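PDB 6JJJ: C-type lectin domain family 4 member F from Mus musculus, which is a Kupffer cell receptor that binds galactose and fucose through its C-type lectin domain and could take part in endocytosis. Local coordinates for residues 51-55 with 56-60. Residues are numbered along the deposited sequence; the frame is centred on the assembly and turned at random.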
loop_
_atom_site.group_PDB
_atom_site.type_symbol
_atom_site.label_atom_id
_atom_site.label_comp_id
_atom_site.label_asym_id
_atom_site.label_seq_id
_atom_site.Cartn_x
_atom_site.Cartn_y
_atom_site.Cartn_z
ATOM N N PHE A 51 14.121 -7.320 16.147
ATOM C CA PHE A 51 13.152 -7.303 15.055
ATOM C C PHE A 51 13.424 -6.133 14.114
ATOM O O PHE A 51 13.596 -6.319 12.904
ATOM C CB PHE A 51 11.722 -7.226 15.608
ATOM C CG PHE A 51 10.655 -7.220 14.540
ATOM C CD1 PHE A 51 10.348 -6.060 13.845
ATOM C CD2 PHE A 51 9.959 -8.379 14.232
ATOM C CE1 PHE A 51 9.376 -6.058 12.861
ATOM C CE2 PHE A 51 8.983 -8.382 13.253
ATOM C CZ PHE A 51 8.690 -7.219 12.567
ATOM N N CYS A 52 13.450 -4.910 14.655
ATOM C CA CYS A 52 13.674 -3.736 13.814
ATOM C C CYS A 52 14.969 -3.873 13.016
ATOM O O CYS A 52 15.047 -3.434 11.861
ATOM C CB CYS A 52 13.699 -2.466 14.664
ATOM S SG CYS A 52 12.165 -2.089 15.583
ATOM N N THR A 53 16.000 -4.469 13.620
ATOM C CA THR A 53 17.243 -4.716 12.897
ATOM C C THR A 53 17.007 -5.699 11.759
ATOM O O THR A 53 17.436 -5.469 10.622
ATOM C CB THR A 53 18.316 -5.256 13.844
ATOM O OG1 THR A 53 17.797 -6.394 14.545
ATOM C CG2 THR A 53 18.751 -4.194 14.836
ATOM N N SER A 54 16.317 -6.806 12.048
ATOM C CA SER A 54 16.057 -7.801 11.016
ATOM C C SER A 54 15.452 -7.150 9.783
ATOM O O SER A 54 15.800 -7.498 8.648
ATOM C CB SER A 54 15.118 -8.885 11.548
ATOM O OG SER A 54 13.778 -8.425 11.597
ATOM N N GLN A 55 14.576 -6.170 9.983
ATOM C CA GLN A 55 13.956 -5.459 8.878
ATOM C C GLN A 55 14.732 -4.203 8.497
ATOM O O GLN A 55 14.162 -3.291 7.887
ATOM C CB GLN A 55 12.523 -5.083 9.252
ATOM C CG GLN A 55 11.714 -6.203 9.906
ATOM C CD GLN A 55 11.625 -7.480 9.104
ATOM O OE1 GLN A 55 12.621 -7.981 8.583
ATOM N NE2 GLN A 55 10.420 -8.027 9.014
ATOM N N GLY A 56 16.023 -4.148 8.814
ATOM C CA GLY A 56 16.832 -3.003 8.439
ATOM C C GLY A 56 16.349 -1.698 9.023
ATOM O O GLY A 56 16.526 -0.640 8.406
ATOM N N ALA A 57 15.741 -1.743 10.205
ATOM C CA ALA A 57 15.225 -0.565 10.877
ATOM C C ALA A 57 15.769 -0.520 12.299
ATOM O O ALA A 57 16.466 -1.432 12.754
ATOM C CB ALA A 57 13.690 -0.568 10.881
ATOM N N HIS A 58 15.422 0.552 13.008
ATOM C CA HIS A 58 15.720 0.697 14.425
ATOM C C HIS A 58 14.485 1.241 15.128
ATOM O O HIS A 58 13.574 1.781 14.496
ATOM C CB HIS A 58 16.922 1.625 14.663
ATOM C CG HIS A 58 18.233 1.031 14.249
ATOM N ND1 HIS A 58 19.258 1.780 13.713
ATOM C CD2 HIS A 58 18.689 -0.243 14.306
ATOM C CE1 HIS A 58 20.287 0.994 13.454
ATOM N NE2 HIS A 58 19.967 -0.239 13.803
ATOM N N LEU A 59 14.465 1.095 16.450
ATOM C CA LEU A 59 13.362 1.618 17.245
ATOM C C LEU A 59 13.256 3.127 17.058
ATOM O O LEU A 59 14.247 3.850 17.192
ATOM C CB LEU A 59 13.571 1.273 18.715
ATOM C CG LEU A 59 13.439 -0.213 19.057
ATOM C CD1 LEU A 59 13.978 -0.500 20.452
ATOM C CD2 LEU A 59 11.994 -0.670 18.941
ATOM N N ALA A 60 12.046 3.593 16.754
ATOM C CA ALA A 60 11.839 4.963 16.304
ATOM C C ALA A 60 12.528 5.969 17.218
ATOM O O ALA A 60 12.696 5.744 18.420
ATOM C CB ALA A 60 10.340 5.267 16.236
#
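Cys52 and Ala57 meet where helix 45-54 ends and the chain doubles back, and two backbone hydrogen bonds close the turn. Ala57 N donates to Cys52 O, and Gly56 N donates to Thr53 O over 2.6 Å. Two carbonyls of the last helical turn thereby gain amide donors. Gly56 makes the reversal with positive phi (60°), a conformation glycine adopts easily because it has no side chain.

Apolar contacts follow where Ala57 packs against Cys148 and Trp28. Its methyl is small enough to sit against the helix end, its CB 4.2 Å from Cys52 CB. Farther along, Leu59 CD2 lies 3.6 Å from Cys52 SG, the branched leucine suiting a buried place where Trp146 packs on both residues. The sulfur is in disulfide linkage with Cys148 of strand 147-151.

Thr53 CG2 approaches the His58 ring at its edge, in the ring plane, 4.0 Å from CD2. Threonine serves two ends here: OG1 sits between the backbone N and the carbonyl carbon (chi1 53°), from where it hydrogen-bonds to Lys50 O and Glu49 O of the preceding helical turn. Gly56 of a second subunit packs on both Thr53 and His58.

The turn is a Schellman motif. It delivers the chain from helix 45-54 into strand 58-59, an edge strand, within this chain, of the sheet containing strand 147-151, and the Cys52-Cys148 disulfide ties helix to sheet as is characteristic of the C-type lectin fold.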